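Local coordinates for protein putative Acetyltransferase from the GNAT family (Novosphingobium aromaticivorans DSM 12444, PDB 3EC4) that probably transfers an acyl group to an acceptor molecule, as acetyltransferases of the GNAT family do, at residues 38-43 with 61-66; 68-73 with 220-225; 8-13 with 43-48; 28-33 with 49-54. One frame throughout, in Å; residues are numbered along the deposited sequence.

Contact 1 (38-43 with 61-66)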
loop_
_atom_site.group_PDB
_atom_site.type_symbol
_atom_site.label_atom_id
_atom_site.label_comp_id
_atom_site.label_asym_id
_atom_site.label_seq_id
_atom_site.Cartn_x
_atom_site.Cartn_y
_atom_site.Cartn_z
ATOM N N GLY A 38 -7.558 3.162 -5.318
ATOM C CA GLY A 38 -6.298 3.879 -5.197
ATOM C C GLY A 38 -5.792 4.378 -6.533
ATOM O O GLY A 38 -6.447 4.174 -7.557
ATOM N N PRO A 39 -4.650 5.084 -6.510
ATOM C CA PRO A 39 -4.176 5.784 -7.700
ATOM C C PRO A 39 -3.148 5.031 -8.588
ATOM O O PRO A 39 -2.504 5.647 -9.455
ATOM C CB PRO A 39 -3.500 6.989 -7.076
ATOM C CG PRO A 39 -2.838 6.387 -5.868
ATOM C CD PRO A 39 -3.812 5.384 -5.339
ATOM N N PHE A 40 -3.027 3.725 -8.401
ATOM C CA PHE A 40 -1.868 2.996 -8.913
ATOM C C PHE A 40 -2.097 2.554 -10.364
ATOM O O PHE A 40 -3.214 2.230 -10.754
ATOM C CB PHE A 40 -1.534 1.794 -8.051
ATOM C CG PHE A 40 -1.031 2.176 -6.694
ATOM C CD1 PHE A 40 0.246 2.670 -6.546
ATOM C CD2 PHE A 40 -1.870 2.118 -5.591
ATOM C CE1 PHE A 40 0.705 3.051 -5.329
ATOM C CE2 PHE A 40 -1.416 2.528 -4.365
ATOM C CZ PHE A 40 -0.140 2.993 -4.237
ATOM N N ALA A 41 -1.016 2.551 -11.146
ATOM C CA ALA A 41 -1.074 2.073 -12.555
ATOM C C ALA A 41 0.273 1.513 -12.963
ATOM O O ALA A 41 1.277 1.734 -12.292
ATOM C CB ALA A 41 -1.523 3.206 -13.540
ATOM N N ALA A 42 0.281 0.765 -14.064
ATOM C CA ALA A 42 1.495 0.159 -14.582
ATOM C C ALA A 42 1.312 -0.096 -16.075
ATOM O O ALA A 42 0.176 -0.306 -16.563
ATOM C CB ALA A 42 1.821 -1.152 -13.832
ATOM N N ALA A 43 2.423 -0.098 -16.785
ATOM C CA ALA A 43 2.445 -0.363 -18.246
ATOM C C ALA A 43 3.313 -1.584 -18.583
ATOM O O ALA A 43 4.294 -1.888 -17.896
ATOM C CB ALA A 43 2.973 0.881 -19.003
ATOM N N GLU A 61 -3.736 12.183 -11.670
ATOM C CA GLU A 61 -2.386 11.679 -11.424
ATOM C C GLU A 61 -2.407 10.175 -11.235
ATOM O O GLU A 61 -3.442 9.606 -10.920
ATOM C CB GLU A 61 -1.760 12.397 -10.244
ATOM C CG GLU A 61 -2.504 12.234 -8.955
ATOM C CD GLU A 61 -2.023 13.145 -7.832
ATOM O OE1 GLU A 61 -1.466 14.268 -8.111
ATOM O OE2 GLU A 61 -2.202 12.691 -6.662
ATOM N N ILE A 62 -1.266 9.535 -11.441
ATOM C CA ILE A 62 -1.136 8.108 -11.199
ATOM C C ILE A 62 0.189 7.832 -10.499
ATOM O O ILE A 62 1.225 8.479 -10.764
ATOM C CB ILE A 62 -1.238 7.260 -12.499
ATOM C CG1 ILE A 62 -0.272 7.776 -13.596
ATOM C CG2 ILE A 62 -2.696 7.182 -13.024
ATOM C CD1 ILE A 62 -0.143 6.792 -14.775
ATOM N N TRP A 63 0.150 6.874 -9.579
ATOM C CA TRP A 63 1.331 6.394 -8.920
ATOM C C TRP A 63 1.728 5.077 -9.531
ATOM O O TRP A 63 0.890 4.166 -9.694
ATOM C CB TRP A 63 1.114 6.139 -7.432
ATOM C CG TRP A 63 1.212 7.336 -6.563
ATOM C CD1 TRP A 63 0.187 8.060 -6.061
ATOM C CD2 TRP A 63 2.411 7.930 -6.068
ATOM N NE1 TRP A 63 0.657 9.076 -5.273
ATOM C CE2 TRP A 63 2.023 9.019 -5.254
ATOM C CE3 TRP A 63 3.775 7.665 -6.235
ATOM C CZ2 TRP A 63 2.945 9.851 -4.629
ATOM C CZ3 TRP A 63 4.686 8.508 -5.601
ATOM C CH2 TRP A 63 4.258 9.579 -4.812
ATOM N N LEU A 64 3.032 4.984 -9.786
ATOM C CA LEU A 64 3.704 3.777 -10.252
ATOM C C LEU A 64 4.744 3.307 -9.222
ATOM O O LEU A 64 5.410 4.119 -8.590
ATOM C CB LEU A 64 4.362 4.024 -11.604
ATOM C CG LEU A 64 3.453 4.612 -12.681
ATOM C CD1 LEU A 64 3.835 6.048 -12.914
ATOM C CD2 LEU A 64 3.525 3.782 -13.981
ATOM N N VAL A 65 4.840 2.004 -9.069
ATOM C CA VAL A 65 5.770 1.353 -8.106
ATOM C C VAL A 65 6.562 0.351 -8.937
ATOM O O VAL A 65 6.008 -0.661 -9.392
ATOM C CB VAL A 65 5.049 0.696 -6.906
ATOM C CG1 VAL A 65 6.087 0.112 -5.950
ATOM C CG2 VAL A 65 4.175 1.748 -6.184
ATOM N N GLU A 66 7.820 0.706 -9.204
ATOM C CA GLU A 66 8.692 -0.039 -10.100
ATOM C C GLU A 66 10.089 -0.083 -9.540
ATOM O O GLU A 66 10.379 0.638 -8.602
ATOM C CB GLU A 66 8.688 0.578 -11.488
ATOM C CG GLU A 66 7.286 0.713 -12.093
ATOM C CD GLU A 66 6.667 -0.605 -12.575
ATOM O OE1 GLU A 66 7.400 -1.601 -12.704
ATOM O OE2 GLU A 66 5.430 -0.651 -12.853
HETATM O O HOH W 1 3.468 0.588 -11.271
HETATM O O HOH W 2 4.786 0.828 -15.195
#
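Strands 41-43 and 61-66 run askew, their axes 62° apart, and the backbones meet at a single bridge in which Trp63 pairs with both neighbours of Phe40. Trp63 N donates to Pro39 O (2.9 Å) from 45° above the carbonyl plane, while Ala41 N reaches Trp63 O (2.9 Å) within that carbonyl's plane. Pro39 lies alongside the indole, its CG 3.5 Å from Trp63 CD1 at the ring edge. The Phe40 ring crosses obliquely, setting CD1 3.7 Å from Trp63 CB and CE1 3.8 Å from Val65 CG2. Strand 61-66 forms one border of the mixed GNAT sheet, next to strand 214-226, so the bridge attaches the small antiparallel sheet of 30-32 and 41-43 to that border. An alanine at Phe40 would remove the ring and would probably leave Trp63 CB, Val65 CG2 and Val12 of helix 11-17 less well packed. Ala41 CB rests 4.0 Å from Ile62 CD1. Past the bridge the strands part and water fills in: one molecule accepts from Val65 N and lies 2.7 Å from Ala41 O, bridging the strands, and another accepts from Ala43 N and donates to Glu66 OE2 (2.8 Å). Glu66 OE1 forms a salt bridge with Arg10.

Contact 2 (68-73 with 220-225)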
loop_
_atom_site.group_PDB
_atom_site.type_symbol
_atom_site.label_atom_id
_atom_site.label_comp_id
_atom_site.label_asym_id
_atom_site.label_seq_id
_atom_site.Cartn_x
_atom_site.Cartn_y
_atom_site.Cartn_z
ATOM N N GLU A 68 12.834 1.182 -10.891
ATOM C CA GLU A 68 13.472 2.458 -11.185
ATOM C C GLU A 68 12.427 3.582 -11.384
ATOM O O GLU A 68 11.259 3.293 -11.627
ATOM C CB GLU A 68 14.306 2.287 -12.445
ATOM C CG GLU A 68 15.353 1.199 -12.296
ATOM C CD GLU A 68 16.355 1.488 -11.169
ATOM O OE1 GLU A 68 16.549 2.682 -10.839
ATOM O OE2 GLU A 68 16.940 0.518 -10.606
ATOM N N PRO A 69 12.865 4.868 -11.331
ATOM C CA PRO A 69 11.964 5.926 -11.719
ATOM C C PRO A 69 11.362 5.622 -13.096
ATOM O O PRO A 69 12.057 5.110 -13.984
ATOM C CB PRO A 69 12.895 7.138 -11.841
ATOM C CG PRO A 69 13.991 6.829 -10.860
ATOM C CD PRO A 69 14.202 5.391 -10.988
ATOM N N VAL A 70 10.083 5.940 -13.249
ATOM C CA VAL A 70 9.447 5.938 -14.569
ATOM C C VAL A 70 9.619 7.315 -15.238
ATOM O O VAL A 70 9.270 8.368 -14.664
ATOM C CB VAL A 70 7.957 5.552 -14.470
ATOM C CG1 VAL A 70 7.316 5.561 -15.862
ATOM C CG2 VAL A 70 7.797 4.161 -13.790
ATOM N N ALA A 71 10.146 7.314 -16.465
ATOM C CA ALA A 71 10.263 8.536 -17.272
ATOM C C ALA A 71 8.866 9.076 -17.680
ATOM O O ALA A 71 7.954 8.314 -18.004
ATOM C CB ALA A 71 11.138 8.267 -18.520
ATOM N N PRO A 72 8.666 10.390 -17.613
ATOM C CA PRO A 72 7.363 10.893 -18.055
ATOM C C PRO A 72 7.191 10.781 -19.562
ATOM O O PRO A 72 7.893 11.476 -20.293
ATOM C CB PRO A 72 7.400 12.365 -17.639
ATOM C CG PRO A 72 8.858 12.702 -17.589
ATOM C CD PRO A 72 9.541 11.469 -17.131
ATOM N N PRO A 73 6.254 9.926 -20.044
ATOM C CA PRO A 73 6.096 9.976 -21.497
ATOM C C PRO A 73 5.381 11.230 -21.947
ATOM O O PRO A 73 4.867 11.996 -21.119
ATOM C CB PRO A 73 5.225 8.774 -21.799
ATOM C CG PRO A 73 4.498 8.494 -20.562
ATOM C CD PRO A 73 5.316 8.962 -19.429
ATOM N N THR A 220 11.175 2.288 -6.460
ATOM C CA THR A 220 10.840 3.694 -6.667
ATOM C C THR A 220 9.356 3.886 -6.964
ATOM O O THR A 220 8.804 3.239 -7.872
ATOM C CB THR A 220 11.626 4.275 -7.842
ATOM O OG1 THR A 220 13.019 3.977 -7.658
ATOM C CG2 THR A 220 11.427 5.781 -7.969
ATOM N N ALA A 221 8.748 4.794 -6.197
ATOM C CA ALA A 221 7.386 5.269 -6.462
ATOM C C ALA A 221 7.489 6.531 -7.299
ATOM O O ALA A 221 8.169 7.488 -6.888
ATOM C CB ALA A 221 6.665 5.580 -5.151
ATOM N N THR A 222 6.848 6.522 -8.464
ATOM C CA THR A 222 6.760 7.717 -9.337
ATOM C C THR A 222 5.306 8.221 -9.425
ATOM O O THR A 222 4.397 7.430 -9.664
ATOM C CB THR A 222 7.263 7.420 -10.767
ATOM O OG1 THR A 222 8.673 7.089 -10.774
ATOM C CG2 THR A 222 6.975 8.583 -11.693
ATOM N N LEU A 223 5.115 9.522 -9.220
ATOM C CA LEU A 223 3.832 10.197 -9.377
ATOM C C LEU A 223 3.864 11.030 -10.658
ATOM O O LEU A 223 4.649 12.001 -10.790
ATOM C CB LEU A 223 3.532 11.072 -8.149
ATOM C CG LEU A 223 2.168 11.759 -8.199
ATOM C CD1 LEU A 223 1.028 10.692 -8.233
ATOM C CD2 LEU A 223 2.079 12.685 -6.970
ATOM N N LEU A 224 3.035 10.618 -11.618
ATOM C CA LEU A 224 2.865 11.323 -12.873
ATOM C C LEU A 224 1.537 12.064 -12.908
ATOM O O LEU A 224 0.470 11.496 -12.550
ATOM C CB LEU A 224 2.937 10.368 -14.095
ATOM C CG LEU A 224 4.247 9.590 -14.312
ATOM C CD1 LEU A 224 4.062 8.654 -15.547
ATOM C CD2 LEU A 224 5.474 10.510 -14.451
ATOM N N GLY A 225 1.628 13.311 -13.385
ATOM C CA GLY A 225 0.473 14.144 -13.783
ATOM C C GLY A 225 0.486 14.492 -15.267
ATOM O O GLY A 225 1.356 14.059 -16.012
HETATM O O HOH W 3 9.019 4.381 -10.393
HETATM O O HOH W 4 10.144 9.232 -12.118
#
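Segment 68-73 has no regular structure and runs nearly along strand 220-225, 15° off its direction, with CA atoms 5.4 Å apart at Glu68 and Thr220 and 6.9 Å at Pro72 and Leu224. It belongs to the crossover that joins strands 61-66 and 76-88 of the GNAT sheet, and it passes over strand 214-226, which lies between those two. Alternate residues of the strand, Thr220, Thr222 and Leu224, point toward the crossing chain. Thr222 does the polar work. With OG1 beside its own backbone N, anti to the carbonyl carbon, the hydroxyl accepts a nearly straight bond from Val70 N (3.1 Å, 167° at the hydrogen). Two waters complete its surroundings: OG1 donates to one at 2.8 Å, which in turn donates to Glu68 O and Thr220 O, and accepts from the other, which also donates to Val70 O. Three bonds therefore fix this oxygen and tie the crossover to the strand. Thr220 packs its CB 3.7 Å from Pro69 N, while its hydroxyl bonds to Pro67 O. Farther along, Leu224 spreads its two methyls against consecutive prolines, CD2 lying 4.2 Å from Pro72 CB and CD1 4.1 Å from Pro73 CD.

Contact 3 (8-13 with 43-48)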
loop_
_atom_site.group_PDB
_atom_site.type_symbol
_atom_site.label_atom_id
_atom_site.label_comp_id
_atom_site.label_asym_id
_atom_site.label_seq_id
_atom_site.Cartn_x
_atom_site.Cartn_y
_atom_site.Cartn_z
ATOM N N LEU A 8 7.262 -9.422 -6.700
ATOM C CA LEU A 8 7.394 -8.143 -5.991
ATOM C C LEU A 8 8.224 -7.099 -6.757
ATOM O O LEU A 8 8.305 -5.944 -6.340
ATOM C CB LEU A 8 7.972 -8.368 -4.612
ATOM C CG LEU A 8 7.201 -9.191 -3.586
ATOM C CD1 LEU A 8 8.018 -9.092 -2.293
ATOM C CD2 LEU A 8 5.796 -8.583 -3.412
ATOM N N ASP A 9 8.854 -7.479 -7.853
ATOM C CA ASP A 9 9.568 -6.479 -8.672
ATOM C C ASP A 9 8.622 -5.512 -9.371
ATOM O O ASP A 9 9.013 -4.423 -9.775
ATOM C CB ASP A 9 10.453 -7.152 -9.702
ATOM C CG ASP A 9 11.609 -7.882 -9.093
ATOM O OD1 ASP A 9 11.967 -7.661 -7.918
ATOM O OD2 ASP A 9 12.131 -8.749 -9.799
ATOM N N ARG A 10 7.402 -5.941 -9.620
ATOM C CA ARG A 10 6.415 -5.081 -10.236
ATOM C C ARG A 10 5.083 -5.281 -9.551
ATOM O O ARG A 10 4.215 -5.997 -10.067
ATOM C CB ARG A 10 6.310 -5.371 -11.732
ATOM C CG ARG A 10 7.601 -5.181 -12.547
ATOM C CD ARG A 10 7.273 -5.057 -14.047
ATOM N NE ARG A 10 6.569 -3.810 -14.245
ATOM C CZ ARG A 10 5.738 -3.520 -15.244
ATOM N NH1 ARG A 10 5.485 -4.376 -16.226
ATOM N NH2 ARG A 10 5.160 -2.328 -15.241
ATOM N N PRO A 11 4.944 -4.758 -8.317
ATOM C CA PRO A 11 3.799 -5.161 -7.475
ATOM C C PRO A 11 2.459 -4.647 -7.992
ATOM O O PRO A 11 1.458 -5.341 -7.884
ATOM C CB PRO A 11 4.166 -4.636 -6.068
ATOM C CG PRO A 11 5.266 -3.674 -6.271
ATOM C CD PRO A 11 5.873 -3.867 -7.624
ATOM N N VAL A 12 2.450 -3.494 -8.639
ATOM C CA VAL A 12 1.202 -2.979 -9.240
ATOM C C VAL A 12 0.805 -3.809 -10.456
ATOM O O VAL A 12 -0.349 -4.246 -10.586
ATOM C CB VAL A 12 1.349 -1.467 -9.649
ATOM C CG1 VAL A 12 0.062 -0.980 -10.319
ATOM C CG2 VAL A 12 1.712 -0.632 -8.443
ATOM N N TRP A 13 1.753 -3.960 -11.382
ATOM C CA TRP A 13 1.537 -4.724 -12.580
ATOM C C TRP A 13 1.056 -6.119 -12.228
ATOM O O TRP A 13 0.013 -6.581 -12.714
ATOM C CB TRP A 13 2.802 -4.748 -13.424
ATOM C CG TRP A 13 2.683 -5.516 -14.730
ATOM C CD1 TRP A 13 3.184 -6.751 -14.979
ATOM C CD2 TRP A 13 2.080 -5.073 -15.962
ATOM N NE1 TRP A 13 2.940 -7.117 -16.269
ATOM C CE2 TRP A 13 2.248 -6.117 -16.900
ATOM C CE3 TRP A 13 1.392 -3.919 -16.352
ATOM C CZ2 TRP A 13 1.757 -6.044 -18.209
ATOM C CZ3 TRP A 13 0.917 -3.839 -17.646
ATOM C CH2 TRP A 13 1.086 -4.915 -18.560
ATOM N N ALA A 43 2.423 -0.098 -16.785
ATOM C CA ALA A 43 2.445 -0.363 -18.246
ATOM C C ALA A 43 3.313 -1.584 -18.583
ATOM O O ALA A 43 4.294 -1.888 -17.896
ATOM C CB ALA A 43 2.973 0.881 -19.003
ATOM N N ALA A 44 2.979 -2.261 -19.675
ATOM C CA ALA A 44 3.819 -3.336 -20.158
ATOM C C ALA A 44 5.163 -2.730 -20.506
ATOM O O ALA A 44 5.225 -1.582 -20.901
ATOM C CB ALA A 44 3.204 -4.015 -21.413
ATOM N N PRO A 45 6.253 -3.506 -20.376
ATOM C CA PRO A 45 7.521 -2.986 -20.889
ATOM C C PRO A 45 7.372 -2.554 -22.349
ATOM O O PRO A 45 6.769 -3.256 -23.144
ATOM C CB PRO A 45 8.464 -4.182 -20.777
ATOM C CG PRO A 45 7.864 -5.081 -19.782
ATOM C CD PRO A 45 6.368 -4.894 -19.914
ATOM N N GLY A 46 7.874 -1.377 -22.689
ATOM C CA GLY A 46 7.744 -0.830 -24.034
ATOM C C GLY A 46 6.487 -0.019 -24.310
ATOM O O GLY A 46 6.458 0.755 -25.264
ATOM N N ALA A 47 5.467 -0.169 -23.471
ATOM C CA ALA A 47 4.155 0.442 -23.686
ATOM C C ALA A 47 3.860 1.675 -22.796
ATOM O O ALA A 47 2.711 2.101 -22.658
ATOM C CB ALA A 47 3.106 -0.621 -23.465
ATOM N N GLU A 48 4.914 2.244 -22.230
ATOM C CA GLU A 48 4.837 3.382 -21.289
ATOM C C GLU A 48 4.189 4.634 -21.895
ATOM O O GLU A 48 3.534 5.397 -21.182
ATOM C CB GLU A 48 6.244 3.715 -20.743
ATOM C CG GLU A 48 6.920 2.561 -19.975
ATOM C CD GLU A 48 7.713 1.602 -20.852
ATOM O OE1 GLU A 48 7.850 1.851 -22.084
ATOM O OE2 GLU A 48 8.189 0.572 -20.298
#
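Ala43 O is the focus here, approached edge-on by the guanidinium of Arg10. Arg10 NH2 makes the stronger bond, 2.8 Å to Ala43 O with 146° at the hydrogen, and NH1 adds a weak one at 3.2 Å to the same oxygen. The oxygen lies near the guanidinium plane, whereas NH2 stands 27° out of the carbonyl plane. Trp13 lies beneath both partners: Arg10 NH1 sits 3.3 Å above the indole plane, toward its rim, and Ala43 O hangs over the same face. In return, Trp13 CB rests over the centre of the guanidinium. The far end of the indole reaches the next residue, with CZ3 3.3 Å from Ala44 N and CH2 3.7 Å from Ala44 CB.

Moving outward, Arg10 holds the N-cap position of helix 11-17, so it and Trp13 project together from the start of that helix. The arginine chain bends at chi3 (68°), and a salt bridge from NE to Glu66 OE1 anchors it partway along. Trp13 makes a cation-pi contact with Arg31. On the other segment, Ala44 to Ala47 form a type II turn closed by Ala47 N to Ala44 O at 2.9 Å, with Gly46 at positive phi and its N bonded to Glu48 OE2.

The helix start thus meets the loop after strand 41-43 through a cation that divides its N-H groups between a carboxylate and a neutral carbonyl; Glu66 probably offsets the charge of Arg10, which is likely to polarise the Ala43 carbonyl.

Contact 4 (28-33 with 49-54)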
loop_
_atom_site.group_PDB
_atom_site.type_symbol
_atom_site.label_atom_id
_atom_site.label_comp_id
_atom_site.label_asym_id
_atom_site.label_seq_id
_atom_site.Cartn_x
_atom_site.Cartn_y
_atom_site.Cartn_z
ATOM N N GLY A 28 -5.471 -4.233 -22.132
ATOM C CA GLY A 28 -4.344 -4.379 -23.030
ATOM C C GLY A 28 -3.041 -4.283 -22.289
ATOM O O GLY A 28 -2.817 -4.995 -21.302
ATOM N N ASN A 29 -2.177 -3.377 -22.737
ATOM C CA ASN A 29 -0.875 -3.233 -22.116
ATOM C C ASN A 29 -0.824 -2.183 -21.019
ATOM O O ASN A 29 0.266 -1.792 -20.579
ATOM C CB ASN A 29 0.200 -2.889 -23.174
ATOM C CG ASN A 29 0.776 -4.128 -23.827
ATOM O OD1 ASN A 29 0.621 -5.251 -23.306
ATOM N ND2 ASN A 29 1.456 -3.932 -24.949
ATOM N N LEU A 30 -1.994 -1.754 -20.560
ATOM C CA LEU A 30 -2.072 -0.865 -19.407
ATOM C C LEU A 30 -2.894 -1.528 -18.341
ATOM O O LEU A 30 -3.878 -2.212 -18.635
ATOM C CB LEU A 30 -2.703 0.496 -19.799
ATOM C CG LEU A 30 -1.859 1.333 -20.782
ATOM C CD1 LEU A 30 -2.612 2.597 -21.233
ATOM C CD2 LEU A 30 -0.472 1.703 -20.257
ATOM N N ARG A 31 -2.464 -1.344 -17.110
ATOM C CA ARG A 31 -3.241 -1.766 -15.948
ATOM C C ARG A 31 -3.421 -0.590 -15.022
ATOM O O ARG A 31 -2.458 0.122 -14.697
ATOM C CB ARG A 31 -2.587 -2.948 -15.211
ATOM C CG ARG A 31 -2.526 -4.179 -16.108
ATOM C CD ARG A 31 -1.803 -5.361 -15.511
ATOM N NE ARG A 31 -1.639 -6.385 -16.564
ATOM C CZ ARG A 31 -0.868 -7.461 -16.459
ATOM N NH1 ARG A 31 -0.179 -7.704 -15.339
ATOM N NH2 ARG A 31 -0.797 -8.314 -17.481
ATOM N N ARG A 32 -4.668 -0.385 -14.599
ATOM C CA ARG A 32 -5.030 0.753 -13.741
ATOM C C ARG A 32 -5.929 0.293 -12.630
ATOM O O ARG A 32 -6.930 -0.358 -12.872
ATOM C CB ARG A 32 -5.726 1.811 -14.601
ATOM C CG ARG A 32 -6.409 2.972 -13.855
ATOM C CD ARG A 32 -5.366 3.861 -13.249
ATOM N NE ARG A 32 -5.800 5.191 -12.741
ATOM C CZ ARG A 32 -6.108 5.457 -11.460
ATOM N NH1 ARG A 32 -6.154 4.494 -10.520
ATOM N NH2 ARG A 32 -6.397 6.706 -11.108
ATOM N N LEU A 33 -5.522 0.539 -11.392
ATOM C CA LEU A 33 -6.342 0.177 -10.261
ATOM C C LEU A 33 -7.630 1.007 -10.332
ATOM O O LEU A 33 -7.622 2.210 -10.648
ATOM C CB LEU A 33 -5.573 0.415 -8.944
ATOM C CG LEU A 33 -6.262 0.213 -7.594
ATOM C CD1 LEU A 33 -6.659 -1.221 -7.381
ATOM C CD2 LEU A 33 -5.362 0.782 -6.474
ATOM N N ALA A 49 4.258 4.811 -23.215
ATOM C CA ALA A 49 3.593 5.968 -23.839
ATOM C C ALA A 49 2.106 5.999 -23.511
ATOM O O ALA A 49 1.505 7.073 -23.353
ATOM C CB ALA A 49 3.805 5.985 -25.384
ATOM N N GLY A 50 1.508 4.820 -23.376
ATOM C CA GLY A 50 0.090 4.707 -23.057
ATOM C C GLY A 50 -0.326 5.220 -21.691
ATOM O O GLY A 50 -1.512 5.388 -21.435
ATOM N N LEU A 51 0.635 5.447 -20.794
ATOM C CA LEU A 51 0.320 5.947 -19.454
ATOM C C LEU A 51 -0.376 7.298 -19.534
ATOM O O LEU A 51 -1.225 7.588 -18.718
ATOM C CB LEU A 51 1.585 6.050 -18.587
ATOM C CG LEU A 51 2.221 4.755 -18.069
ATOM C CD1 LEU A 51 3.618 5.076 -17.471
ATOM C CD2 LEU A 51 1.301 4.013 -17.057
ATOM N N ALA A 52 -0.040 8.105 -20.551
ATOM C CA ALA A 52 -0.651 9.410 -20.722
ATOM C C ALA A 52 -2.153 9.273 -20.955
ATOM O O ALA A 52 -2.938 10.107 -20.513
ATOM C CB ALA A 52 0.030 10.191 -21.855
ATOM N N SER A 53 -2.548 8.196 -21.625
ATOM C CA SER A 53 -3.952 7.934 -21.917
ATOM C C SER A 53 -4.771 7.698 -20.647
ATOM O O SER A 53 -5.983 7.840 -20.687
ATOM C CB SER A 53 -4.101 6.752 -22.930
ATOM O OG SER A 53 -3.848 5.508 -22.309
ATOM N N LEU A 54 -4.123 7.376 -19.511
ATOM C CA LEU A 54 -4.818 7.228 -18.231
ATOM C C LEU A 54 -5.005 8.554 -17.505
ATOM O O LEU A 54 -5.617 8.569 -16.434
ATOM C CB LEU A 54 -4.035 6.284 -17.293
ATOM C CG LEU A 54 -3.629 4.891 -17.786
ATOM C CD1 LEU A 54 -2.620 4.207 -16.817
ATOM C CD2 LEU A 54 -4.874 4.051 -17.961
HETATM O O HOH W 5 -6.470 7.195 -14.596
#
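Apolar contact centres on Leu30, which points from strand 30-32 at the helically coiled but irregular loop 49-54. Its CG lies anti to the carbonyl carbon, and the two methyls part beyond it. CD2 turns toward Leu51, while CD1 approaches Leu54 CD2 at 4.2 Å. The same Leu54 CD2 meets Arg32 CB at 4.1 Å, so one leucine methyl spans two alternate residues of the strand. CD1 of Leu30 is tightly placed, only 3.0 Å from Gly50 O and 3.3 Å from Ser53 OG. An alanine at Leu30 would take both methyls away and would probably loosen the seat of Gly50, Leu51 and Leu54 against the strand.

No direct hydrogen bond crosses between the segments; those described here lie within 49-54. Ser53 OG, in the crowded position between backbone N and carbonyl carbon, donates a very short bond of 2.5 Å to Gly50 O, in the carbonyl plane. Ser53 N also donates to Gly50 O, so two donors grip the oxygen that Leu30 CD1 touches.

Water makes the polar link across. Arg32, with CG anti to its backbone N and the chain bent at chi2 (70°), gives NE to a water at 2.8 Å, which donates to Leu54 O at 2.4 Å. Arg32 NH1 turns elsewhere, bonding to Gly38 O.

Beside strand 30-32 runs its antiparallel partner 41-43, where Leu30 touches Ala43 and Arg32 touches Ala41; Leu51 and Leu54 reach the same strand and Ile62 on strand 61-66, and Arg31 points the other way, toward Trp13 and Leu16 of helix 11-17.

Contact 1 is the buried one, contacts 2 and 3 are partly buried, and contact 4 lies at the surface. Contacts 1 and 2 work on the same large sheet from neighbouring strands: Leu64 N and Glu66 O of one probably bond to Thr222 O and Thr220 N of the other. Contacts 1 and 4 share the small sheet of 30-32 and 41-43, and contacts 1 and 3 share Ala43 as well as the salt bridge from Arg10 to Glu66. Backbone pairing dominates contact 1, a threonine hydroxyl with waters contact 2, a guanidinium and an indole contact 3, and leucine methyls contact 4. Leu51 joins contact 4 to contact 2, touching Val70 and Leu224.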